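Local coordinates for tail protein, 43 kDa (Neisseria meningitidis MC58, PDB 3D37), which is of unknown function but probably serves as a baseplate hub component of a phage-like contractile tail, at residues T188-R193 and R197-R202; G285-R290 and R319-S324; H302-D305 and I310-V313. One frame throughout, in Å; residues are numbered along the deposited sequence.

How the contacts relate
Along the chain contact 1 comes first, and contact 3 then falls between the two segments of contact 2. Contacts 1 and 3 are neighbours, their centres about 11 Å apart: strand 187-191 runs parallel to strand 300-305, and Leu189 joins its backbone to His302 and Ile304. The centre of contact 2 is about 14 Å from that of contact 1, which it touches where Glu201 packs on Gly285, and about 19 Å from that of contact 3, which it does not touch although both use the long strand 310-324. Contacts 2 and 3 belong to the C-terminal domain, probably barrel-like as in related phage tail proteins; strands 187-191 and 202-208, flanking contact 1, pair with its strands 300-305 and 278-285.

Contact 1 of 3, residues T188-R193 and R197-R202; sequences TLCWSR and RCNIER
Cys190 and Cys198 are joined by a disulfide that closes the loop between strand 187-191 and the classic beta bulge that Glu201 and Arg202 form opposite Thr283. The S-S torsion is -100°, and the two sulfurs leave their backbones differently: SG of Cys190 sits between its own N and carbonyl carbon (chi1 68°), whereas SG of Cys198 lies anti to its carbonyl carbon. Beside the bridge, Cys190 O receives a well-directed bond from Ile200 N (3.2 Å, 166° at the hydrogen) and a weak one from Asn199 N, so one carbonyl grips two successive amides. Ile200 packs crosswise against Trp191, its CG2 meeting CE3 at 3.6 Å in the plane of the indole, at the ring's edge. The other branch of Ile200 reaches back, CD1 lying 3.3 Å from the carbonyl carbon C of Cys190, with Leu189 CB beyond it. Asn199 crosses Leu189 at about a right angle, its OD1 closely approaching CD2. Lys80 and Lys82 of a neighbouring subunit make cation-pi contacts with Trp191, placing this loop at a subunit interface. A water on one face of the indole, offset toward the rim, accepts from Ser192 N at 3.0 Å and can donate to Ile200 O, 2.9 Å away, though other acceptors compete for its protons.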
ATOM      1  N   THR A 188      16.635  24.575  23.286  1.00 35.67           N
ATOM      2  CA  THR A 188      15.861  23.707  24.127  1.00 35.97           C
ATOM      3  C   THR A 188      14.702  23.167  23.314  1.00 36.00           C
ATOM      4  O   THR A 188      13.851  23.916  22.795  1.00 36.69           O
ATOM      5  CB  THR A 188      15.319  24.413  25.346  1.00 36.05           C
ATOM      6  OG1 THR A 188      16.424  24.809  26.162  1.00 38.83           O
ATOM      7  CG2 THR A 188      14.407  23.486  26.129  1.00 35.54           C
ATOM      8  N   LEU A 189      14.691  21.847  23.164  1.00 35.59           N
ATOM      9  CA  LEU A 189      13.619  21.177  22.453  1.00 34.74           C
ATOM     10  C   LEU A 189      12.782  20.420  23.470  1.00 34.27           C
ATOM     11  O   LEU A 189      13.299  19.879  24.432  1.00 33.23           O
ATOM     12  CB  LEU A 189      14.186  20.235  21.441  1.00 34.34           C
ATOM     13  CG  LEU A 189      15.062  20.833  20.343  1.00 35.64           C
ATOM     14  CD1 LEU A 189      15.613  19.696  19.520  1.00 32.81           C
ATOM     15  CD2 LEU A 189      14.316  21.824  19.460  1.00 31.70           C
ATOM     16  N   CYS A 190      11.481  20.396  23.265  1.00 35.02           N
ATOM     17  CA  CYS A 190      10.599  19.708  24.194  1.00 36.34           C
ATOM     18  C   CYS A 190       9.497  18.953  23.472  1.00 35.56           C
ATOM     19  O   CYS A 190       9.137  19.250  22.325  1.00 33.56           O
ATOM     20  CB  CYS A 190      10.041  20.666  25.287  1.00 37.51           C
ATOM     21  SG  CYS A 190       8.865  21.971  24.756  1.00 44.19           S
ATOM     22  N   TRP A 191       9.041  17.906  24.149  1.00 36.84           N
ATOM     23  CA  TRP A 191       7.997  17.020  23.672  1.00 38.48           C
ATOM     24  C   TRP A 191       6.773  17.229  24.521  1.00 40.25           C
ATOM     25  O   TRP A 191       6.857  17.189  25.746  1.00 40.61           O
ATOM     26  CB  TRP A 191       8.393  15.554  23.811  1.00 37.49           C
ATOM     27  CG  TRP A 191       7.236  14.677  23.600  1.00 36.49           C
ATOM     28  CD1 TRP A 191       6.344  14.252  24.540  1.00 36.57           C
ATOM     29  CD2 TRP A 191       6.772  14.177  22.346  1.00 33.61           C
ATOM     30  NE1 TRP A 191       5.354  13.515  23.946  1.00 34.86           N
ATOM     31  CE2 TRP A 191       5.601  13.440  22.599  1.00 34.26           C
ATOM     32  CE3 TRP A 191       7.219  14.299  21.037  1.00 34.88           C
ATOM     33  CZ2 TRP A 191       4.896  12.797  21.587  1.00 36.10           C
ATOM     34  CZ3 TRP A 191       6.540  13.648  20.030  1.00 35.30           C
ATOM     35  CH2 TRP A 191       5.385  12.915  20.302  1.00 37.65           C
ATOM     36  N   SER A 192       5.630  17.430  23.874  1.00 43.18           N
ATOM     37  CA  SER A 192       4.352  17.469  24.580  1.00 45.35           C
ATOM     38  C   SER A 192       3.156  17.160  23.666  1.00 47.25           C
ATOM     39  O   SER A 192       3.051  17.688  22.563  1.00 47.96           O
ATOM     40  CB  SER A 192       4.163  18.826  25.257  1.00 45.38           C
ATOM     41  OG  SER A 192       2.934  18.841  25.955  1.00 49.51           O
ATOM     42  N   ARG A 193       2.246  16.314  24.145  1.00 49.21           N
ATOM     43  CA  ARG A 193       0.997  16.032  23.428  1.00 50.48           C
ATOM     44  C   ARG A 193      -0.078  17.080  23.662  1.00 50.65           C
ATOM     45  O   ARG A 193      -1.146  17.019  23.055  1.00 51.68           O
ATOM     46  CB  ARG A 193       0.461  14.666  23.834  1.00 51.01           C
ATOM     47  CG  ARG A 193       1.166  13.522  23.132  1.00 53.54           C
ATOM     48  CD  ARG A 193       1.203  12.300  24.041  1.00 55.23           C
ATOM     49  NE  ARG A 193      -0.135  11.897  24.429  1.00 59.01           N
ATOM     50  CZ  ARG A 193      -0.458  11.122  25.465  1.00 60.18           C
ATOM     51  NH1 ARG A 193       0.454  10.639  26.301  1.00 62.61           N
ATOM     52  NH2 ARG A 193      -1.732  10.834  25.670  1.00 60.66           N
ATOM     53  N   ARG A 197       3.698  24.758  22.174  1.00 50.33           N
ATOM     54  CA  ARG A 197       5.006  25.394  22.147  1.00 50.59           C
ATOM     55  C   ARG A 197       6.119  24.291  21.927  1.00 49.73           C
ATOM     56  O   ARG A 197       7.228  24.584  21.455  1.00 49.56           O
ATOM     57  CB  ARG A 197       5.211  26.244  23.431  1.00 50.74           C
ATOM     58  CG  ARG A 197       3.966  27.152  23.769  1.00 53.83           C
ATOM     59  CD  ARG A 197       4.190  28.361  24.715  1.00 54.51           C
ATOM     60  NE  ARG A 197       4.389  27.978  26.120  1.00 58.42           N
ATOM     61  CZ  ARG A 197       4.489  28.826  27.171  1.00 59.35           C
ATOM     62  NH1 ARG A 197       4.397  30.171  27.040  1.00 59.88           N
ATOM     63  NH2 ARG A 197       4.688  28.326  28.395  1.00 59.67           N
ATOM     64  N   CYS A 198       5.789  23.031  22.237  1.00 48.14           N
ATOM     65  CA  CYS A 198       6.713  21.928  22.089  1.00 47.25           C
ATOM     66  C   CYS A 198       6.671  21.400  20.685  1.00 45.83           C
ATOM     67  O   CYS A 198       5.648  21.065  20.118  1.00 47.34           O
ATOM     68  CB  CYS A 198       6.457  20.816  23.084  1.00 46.41           C
ATOM     69  SG  CYS A 198       6.908  21.237  24.766  1.00 47.30           S
ATOM     70  N   ASN A 199       7.851  21.259  20.169  1.00 43.83           N
ATOM     71  CA  ASN A 199       8.109  21.261  18.769  1.00 41.52           C
ATOM     72  C   ASN A 199       8.693  19.917  18.240  1.00 40.05           C
ATOM     73  O   ASN A 199       8.828  19.719  17.045  1.00 40.12           O
ATOM     74  CB  ASN A 199       9.101  22.435  18.569  1.00 42.73           C
ATOM     75  CG  ASN A 199      10.463  22.293  19.389  1.00 40.92           C
ATOM     76  OD1 ASN A 199      11.448  21.996  18.731  1.00 51.66           O
ATOM     77  ND2 ASN A 199      10.535  22.584  20.730  1.00 23.80           N
ATOM     78  N   ILE A 200       9.069  19.014  19.132  1.00 37.32           N
ATOM     79  CA  ILE A 200       9.584  17.688  18.719  1.00 36.46           C
ATOM     80  C   ILE A 200       8.448  16.931  18.016  1.00 35.01           C
ATOM     81  O   ILE A 200       7.375  16.786  18.581  1.00 31.85           O
ATOM     82  CB  ILE A 200      10.124  16.890  19.944  1.00 35.89           C
ATOM     83  CG1 ILE A 200      11.400  17.549  20.470  1.00 34.83           C
ATOM     84  CG2 ILE A 200      10.372  15.440  19.607  1.00 34.86           C
ATOM     85  CD1 ILE A 200      11.744  17.122  21.892  1.00 35.99           C
ATOM     86  N   GLU A 201       8.696  16.493  16.787  1.00 33.66           N
ATOM     87  CA  GLU A 201       7.739  15.709  16.006  1.00 35.74           C
ATOM     88  C   GLU A 201       7.825  14.181  16.247  1.00 35.64           C
ATOM     89  O   GLU A 201       6.828  13.472  16.202  1.00 33.84           O
ATOM     90  CB  GLU A 201       7.958  15.956  14.532  1.00 34.47           C
ATOM     91  CG  GLU A 201       7.669  17.380  14.119  1.00 39.20           C
ATOM     92  CD  GLU A 201       7.881  17.551  12.614  1.00 43.22           C
ATOM     93  OE1 GLU A 201       8.445  16.613  11.987  1.00 53.80           O
ATOM     94  OE2 GLU A 201       7.487  18.597  12.064  1.00 52.75           O
ATOM     95  N   ARG A 202       9.027  13.722  16.586  1.00 35.33           N
ATOM     96  CA  ARG A 202       9.286  12.348  16.754  1.00 36.74           C
ATOM     97  C   ARG A 202      10.529  12.204  17.665  1.00 35.56           C
ATOM     98  O   ARG A 202      11.531  12.964  17.568  1.00 33.01           O
ATOM     99  CB  ARG A 202       9.334  11.792  15.325  1.00 37.01           C
ATOM    100  CG  ARG A 202      10.075  10.646  15.120  1.00 41.58           C
ATOM    101  CD  ARG A 202       9.581   9.776  13.948  1.00 44.19           C
ATOM    102  NE  ARG A 202       9.731   8.475  14.551  1.00 51.61           N
ATOM    103  CZ  ARG A 202       8.746   7.633  14.841  1.00 53.87           C
ATOM    104  NH1 ARG A 202       7.515   7.876  14.433  1.00 53.08           N
ATOM    105  NH2 ARG A 202       9.044   6.514  15.515  1.00 54.17           N
TER
HETATM  106  O   HOH W   1       5.910  17.863  20.871  1.00 32.16           O

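Contact 2 of 3, residues G285-R290 and R319-S324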
ATOM      1  N   GLY A 285      10.773  19.938  12.752  1.00 28.50           N
ATOM      2  CA  GLY A 285      10.402  20.522  11.471  1.00 27.48           C
ATOM      3  C   GLY A 285      11.442  21.616  11.218  1.00 27.30           C
ATOM      4  O   GLY A 285      11.974  22.156  12.145  1.00 26.80           O
ATOM      5  N   GLY A 286      11.695  21.945   9.962  1.00 28.45           N
ATOM      6  CA  GLY A 286      12.739  22.961   9.616  1.00 28.67           C
ATOM      7  C   GLY A 286      14.156  22.408   9.666  1.00 28.63           C
ATOM      8  O   GLY A 286      14.375  21.204   9.923  1.00 28.51           O
ATOM      9  N   HIS A 287      15.102  23.320   9.443  1.00 27.05           N
ATOM     10  CA  HIS A 287      16.522  23.107   9.465  1.00 27.43           C
ATOM     11  C   HIS A 287      17.307  24.018  10.415  1.00 27.41           C
ATOM     12  O   HIS A 287      18.499  23.834  10.586  1.00 25.65           O
ATOM     13  CB  HIS A 287      17.083  23.261   8.070  1.00 27.49           C
ATOM     14  CG  HIS A 287      16.580  22.213   7.122  1.00 27.55           C
ATOM     15  ND1 HIS A 287      16.512  22.417   5.765  1.00 29.74           N
ATOM     16  CD2 HIS A 287      16.048  20.991   7.344  1.00 22.71           C
ATOM     17  CE1 HIS A 287      15.984  21.354   5.190  1.00 25.84           C
ATOM     18  NE2 HIS A 287      15.749  20.459   6.124  1.00 29.06           N
ATOM     19  N   LYS A 288      16.614  24.976  11.049  1.00 27.09           N
ATOM     20  CA  LYS A 288      17.250  25.968  11.933  1.00 28.28           C
ATOM     21  C   LYS A 288      16.628  25.977  13.305  1.00 28.54           C
ATOM     22  O   LYS A 288      15.465  25.728  13.446  1.00 27.15           O
ATOM     23  CB  LYS A 288      17.092  27.356  11.363  1.00 28.31           C
ATOM     24  CG  LYS A 288      18.006  27.575  10.213  1.00 29.49           C
ATOM     25  CD  LYS A 288      17.648  28.819   9.414  1.00 27.50           C
ATOM     26  CE  LYS A 288      18.796  29.126   8.454  1.00 33.09           C
ATOM     27  NZ  LYS A 288      18.576  30.304   7.497  1.00 34.10           N
ATOM     28  N   THR A 289      17.438  26.247  14.303  1.00 29.27           N
ATOM     29  CA  THR A 289      16.913  26.655  15.586  1.00 31.36           C
ATOM     30  C   THR A 289      16.110  27.972  15.496  1.00 31.99           C
ATOM     31  O   THR A 289      16.200  28.726  14.542  1.00 29.46           O
ATOM     32  CB  THR A 289      18.010  26.919  16.578  1.00 30.73           C
ATOM     33  OG1 THR A 289      18.704  28.140  16.211  1.00 31.58           O
ATOM     34  CG2 THR A 289      18.978  25.742  16.657  1.00 29.24           C
ATOM     35  N   ARG A 290      15.356  28.240  16.545  1.00 34.33           N
ATOM     36  CA  ARG A 290      14.623  29.485  16.668  1.00 36.15           C
ATOM     37  C   ARG A 290      15.500  30.740  16.486  1.00 34.26           C
ATOM     38  O   ARG A 290      15.031  31.751  15.998  1.00 34.54           O
ATOM     39  CB  ARG A 290      13.910  29.558  18.035  1.00 36.83           C
ATOM     40  CG  ARG A 290      12.530  29.034  17.982  1.00 41.51           C
ATOM     41  CD  ARG A 290      11.549  29.798  18.927  1.00 44.35           C
ATOM     42  NE  ARG A 290      10.892  30.966  18.294  1.00 49.74           N
ATOM     43  CZ  ARG A 290      10.068  30.912  17.234  1.00 50.49           C
ATOM     44  NH1 ARG A 290       9.751  29.769  16.637  1.00 50.61           N
ATOM     45  NH2 ARG A 290       9.561  32.038  16.757  1.00 51.73           N
ATOM     46  N   ARG A 319      23.504  14.658  12.143  1.00 26.53           N
ATOM     47  CA  ARG A 319      22.309  15.308  11.746  1.00 27.48           C
ATOM     48  C   ARG A 319      22.007  15.189  10.275  1.00 25.89           C
ATOM     49  O   ARG A 319      22.891  15.237   9.432  1.00 23.49           O
ATOM     50  CB  ARG A 319      22.260  16.774  12.212  1.00 29.26           C
ATOM     51  CG  ARG A 319      23.026  17.731  11.453  1.00 31.52           C
ATOM     52  CD  ARG A 319      22.264  18.357  10.252  1.00 28.69           C
ATOM     53  NE  ARG A 319      23.303  19.132   9.626  1.00 28.97           N
ATOM     54  CZ  ARG A 319      24.135  18.766   8.663  1.00 30.63           C
ATOM     55  NH1 ARG A 319      24.049  17.637   8.011  1.00 29.46           N
ATOM     56  NH2 ARG A 319      25.070  19.611   8.332  1.00 32.35           N
ATOM     57  N   ARG A 320      20.723  15.052   9.995  1.00 25.95           N
ATOM     58  CA  ARG A 320      20.250  14.860   8.636  1.00 27.46           C
ATOM     59  C   ARG A 320      19.146  15.857   8.304  1.00 25.46           C
ATOM     60  O   ARG A 320      18.076  15.819   8.879  1.00 26.34           O
ATOM     61  CB  ARG A 320      19.831  13.392   8.531  1.00 27.26           C
ATOM     62  CG  ARG A 320      19.316  12.800   7.229  1.00 30.05           C
ATOM     63  CD  ARG A 320      18.997  11.303   7.560  1.00 32.80           C
ATOM     64  NE  ARG A 320      18.087  10.789   6.596  1.00 42.05           N
ATOM     65  CZ  ARG A 320      17.113   9.889   6.813  1.00 44.78           C
ATOM     66  NH1 ARG A 320      16.915   9.290   8.008  1.00 43.92           N
ATOM     67  NH2 ARG A 320      16.302   9.606   5.785  1.00 45.28           N
ATOM     68  N   PHE A 321      19.464  16.769   7.378  1.00 25.95           N
ATOM     69  CA  PHE A 321      18.504  17.619   6.706  1.00 26.17           C
ATOM     70  C   PHE A 321      17.742  16.792   5.658  1.00 25.98           C
ATOM     71  O   PHE A 321      18.334  16.114   4.811  1.00 25.53           O
ATOM     72  CB  PHE A 321      19.157  18.823   5.981  1.00 25.45           C
ATOM     73  CG  PHE A 321      19.955  19.751   6.859  1.00 25.54           C
ATOM     74  CD1 PHE A 321      19.430  20.286   8.035  1.00 27.58           C
ATOM     75  CD2 PHE A 321      21.231  20.168   6.445  1.00 23.16           C
ATOM     76  CE1 PHE A 321      20.189  21.215   8.824  1.00 26.07           C
ATOM     77  CE2 PHE A 321      22.005  21.106   7.224  1.00 23.26           C
ATOM     78  CZ  PHE A 321      21.493  21.631   8.377  1.00 26.64           C
ATOM     79  N   MET A 322      16.427  16.854   5.742  1.00 26.25           N
ATOM     80  CA  MET A 322      15.548  16.066   4.942  1.00 27.37           C
ATOM     81  C   MET A 322      14.408  16.917   4.337  1.00 27.69           C
ATOM     82  O   MET A 322      13.890  17.819   4.971  1.00 27.81           O
ATOM     83  CB  MET A 322      14.927  14.958   5.805  1.00 28.03           C
ATOM     84  CG  MET A 322      15.927  14.061   6.596  1.00 29.05           C
ATOM     85  SD  MET A 322      15.076  12.650   7.442  1.00 25.30           S
ATOM     86  CE  MET A 322      14.217  13.544   8.703  1.00 33.90           C
ATOM     87  N   LEU A 323      14.056  16.613   3.105  1.00 29.16           N
ATOM     88  CA  LEU A 323      12.828  17.059   2.465  1.00 30.37           C
ATOM     89  C   LEU A 323      12.175  15.828   1.856  1.00 31.48           C
ATOM     90  O   LEU A 323      12.842  15.075   1.172  1.00 30.81           O
ATOM     91  CB  LEU A 323      13.105  18.045   1.308  1.00 29.30           C
ATOM     92  CG  LEU A 323      11.984  18.549   0.357  1.00 30.50           C
ATOM     93  CD1 LEU A 323      10.893  19.338   1.086  1.00 29.94           C
ATOM     94  CD2 LEU A 323      12.617  19.343  -0.788  1.00 30.63           C
ATOM     95  N   SER A 324      10.875  15.679   2.085  1.00 34.25           N
ATOM     96  CA  SER A 324      10.036  14.723   1.390  1.00 36.55           C
ATOM     97  C   SER A 324       8.708  15.351   1.045  1.00 38.49           C
ATOM     98  O   SER A 324       8.270  16.324   1.685  1.00 37.33           O
ATOM     99  CB  SER A 324       9.780  13.463   2.231  1.00 36.41           C
ATOM    100  OG  SER A 324       9.195  13.705   3.504  1.00 37.53           O
TER
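His287 reaches across to Phe321 from the loop that follows strand 278-285, and its CB already lies against the phenyl ring, 3.8 Å from Phe321 CD1. The first torsion, -65°, sets CG anti to the carbonyl carbon and brings the imidazole up to strand 310-324. CG stays close to the same ring atom, Phe321 CD1, and CD2 makes the closest approach, 3.5 Å from Phe321 CD1. The two rings meet obliquely, inclined at 52° with centroids 4.8 Å apart. One face of the imidazole is instead met by an aliphatic carbon: Phe321 CB stands 4.0 Å from the centroid of the His287 ring, over its face, a CH-pi contact. This joins a loop to a long strand within the C-terminal domain, which is probably barrel-like as in related phage tail proteins, and the pair is buried, with Thr331 of strand 330-337 and Ile63 of strand 58-63 touching both side chains. Tyr8 stacks on the His287 ring and its hydroxyl bonds to the His287 backbone N, so the chain's N-terminal part also helps fix the histidine. At the tip, NE2 of His287 points its N-H at Met322 O, which faces the rim of the imidazole, roughly level with it; the hydrogen bond is long and weak, 3.4 Å with 155° at the hydrogen.

Contact 3 of 3, residues H302-D305 and I310-V313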
ATOM      1  N   HIS A 302      19.502  21.108  24.822  1.00 31.55           N
ATOM      2  CA  HIS A 302      18.750  20.812  26.019  1.00 32.23           C
ATOM      3  C   HIS A 302      17.423  20.186  25.612  1.00 31.37           C
ATOM      4  O   HIS A 302      16.666  20.744  24.790  1.00 32.13           O
ATOM      5  CB  HIS A 302      18.552  22.105  26.835  1.00 32.95           C
ATOM      6  CG  HIS A 302      17.765  21.918  28.086  1.00 34.06           C
ATOM      7  ND1 HIS A 302      16.956  22.901  28.603  1.00 36.79           N
ATOM      8  CD2 HIS A 302      17.679  20.872  28.940  1.00 38.85           C
ATOM      9  CE1 HIS A 302      16.425  22.480  29.737  1.00 39.09           C
ATOM     10  NE2 HIS A 302      16.849  21.251  29.963  1.00 39.37           N
ATOM     11  N   VAL A 303      17.148  18.993  26.118  1.00 31.02           N
ATOM     12  CA  VAL A 303      15.892  18.285  25.786  1.00 31.30           C
ATOM     13  C   VAL A 303      15.011  18.100  27.007  1.00 31.14           C
ATOM     14  O   VAL A 303      15.493  17.649  28.055  1.00 29.83           O
ATOM     15  CB  VAL A 303      16.173  16.887  25.131  1.00 31.25           C
ATOM     16  CG1 VAL A 303      14.851  16.114  24.817  1.00 29.14           C
ATOM     17  CG2 VAL A 303      17.021  17.044  23.860  1.00 31.18           C
ATOM     18  N   ILE A 304      13.723  18.453  26.861  1.00 32.99           N
ATOM     19  CA  ILE A 304      12.712  18.208  27.901  1.00 34.53           C
ATOM     20  C   ILE A 304      11.564  17.324  27.393  1.00 35.26           C
ATOM     21  O   ILE A 304      10.912  17.599  26.377  1.00 36.52           O
ATOM     22  CB  ILE A 304      12.169  19.518  28.557  1.00 34.55           C
ATOM     23  CG1 ILE A 304      13.321  20.376  29.062  1.00 33.97           C
ATOM     24  CG2 ILE A 304      11.180  19.205  29.744  1.00 33.99           C
ATOM     25  CD1 ILE A 304      12.892  21.833  29.308  1.00 35.10           C
ATOM     26  N   ASP A 305      11.342  16.234  28.101  1.00 36.86           N
ATOM     27  CA  ASP A 305      10.166  15.404  27.872  1.00 38.59           C
ATOM     28  C   ASP A 305       9.604  15.080  29.245  1.00 39.68           C
ATOM     29  O   ASP A 305      10.083  14.174  29.910  1.00 39.11           O
ATOM     30  CB  ASP A 305      10.563  14.133  27.125  1.00 39.04           C
ATOM     31  CG  ASP A 305       9.388  13.272  26.760  1.00 39.30           C
ATOM     32  OD1 ASP A 305       8.300  13.436  27.362  1.00 41.42           O
ATOM     33  OD2 ASP A 305       9.535  12.458  25.807  1.00 41.17           O
ATOM     34  N   ILE A 310      12.563  13.147  31.080  1.00 39.55           N
ATOM     35  CA  ILE A 310      13.870  13.663  30.617  1.00 38.03           C
ATOM     36  C   ILE A 310      13.953  15.181  30.756  1.00 36.50           C
ATOM     37  O   ILE A 310      13.054  15.903  30.363  1.00 36.80           O
ATOM     38  CB  ILE A 310      14.156  13.312  29.146  1.00 38.13           C
ATOM     39  CG1 ILE A 310      14.138  11.798  28.938  1.00 38.45           C
ATOM     40  CG2 ILE A 310      15.509  13.921  28.665  1.00 37.69           C
ATOM     41  CD1 ILE A 310      14.169  11.406  27.464  1.00 38.86           C
ATOM     42  N   ASP A 311      15.053  15.649  31.308  1.00 36.19           N
ATOM     43  CA  ASP A 311      15.411  17.059  31.300  1.00 35.53           C
ATOM     44  C   ASP A 311      16.928  17.094  31.435  1.00 34.23           C
ATOM     45  O   ASP A 311      17.455  17.018  32.528  1.00 34.17           O
ATOM     46  CB  ASP A 311      14.751  17.811  32.467  1.00 36.57           C
ATOM     47  CG  ASP A 311      15.093  19.288  32.467  1.00 37.77           C
ATOM     48  OD1 ASP A 311      16.132  19.654  31.887  1.00 41.17           O
ATOM     49  OD2 ASP A 311      14.337  20.090  33.045  1.00 41.09           O
ATOM     50  N   ALA A 312      17.624  17.164  30.298  1.00 32.86           N
ATOM     51  CA  ALA A 312      19.087  17.054  30.244  1.00 31.34           C
ATOM     52  C   ALA A 312      19.618  17.638  28.957  1.00 29.67           C
ATOM     53  O   ALA A 312      18.856  17.943  28.022  1.00 28.28           O
ATOM     54  CB  ALA A 312      19.498  15.580  30.358  1.00 31.36           C
ATOM     55  N   VAL A 313      20.926  17.823  28.928  1.00 28.02           N
ATOM     56  CA  VAL A 313      21.627  18.310  27.771  1.00 28.82           C
ATOM     57  C   VAL A 313      22.298  17.088  27.106  1.00 28.68           C
ATOM     58  O   VAL A 313      22.835  16.173  27.786  1.00 28.96           O
ATOM     59  CB  VAL A 313      22.702  19.383  28.115  1.00 28.82           C
ATOM     60  CG1 VAL A 313      23.505  19.806  26.864  1.00 26.37           C
ATOM     61  CG2 VAL A 313      22.070  20.587  28.802  1.00 29.71           C
TER
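The imidazole of His302 turns its edge to strand 310-324: Asp311 OD1 and Ala312 O both lie there, close to level with the ring. NE2 of His302 gives its N-H to Asp311 OD1 in a short, almost straight bond of 2.6 Å, 173° at the hydrogen. The oxygen is almost in the imidazole plane, yet the nitrogen stands 34° out of the carboxylate plane, on the syn side, and the two flat groups are inclined at 38° to each other. Next to NE2, CD2 of His302 approaches Ala312 O at 3.3 Å. Both His302 and Asp311 have CG anti to the backbone N, which lets their ends converge although they are not directly paired. On the far side of the ring, ND1 bonds to Thr188 OG1, so both ring nitrogens have partners and the imidazole's rotation is fixed; the nearby carboxylate would be expected to favour a protonated histidine. Ile304 runs alongside Asp311, pointing the same way, with CG1 of Ile304 4.0 Å from Asp311 CG. The opposite face of the sheet carries Val303, Asp305, Ile310 and Ala312. Here Asp305 CB and Ile310 CB come within 4.2 Å of each other. The Asp305 carboxylate forms a salt bridge with Lys80 of a neighbouring subunit. The backbones are held by four hydrogen bonds, two in each of the hydrogen-bonded pairs Val303-Ala312 and Asp305-Ile310; the bond from Val303 N to Ala312 O is 2.8 Å long. The pairs His302-Val313 and Ile304-Asp311 are non-hydrogen-bonded, and this regular register, with strand axes almost exactly antiparallel, is that of an antiparallel beta hairpin, formed by strands 300-305 and 310-324.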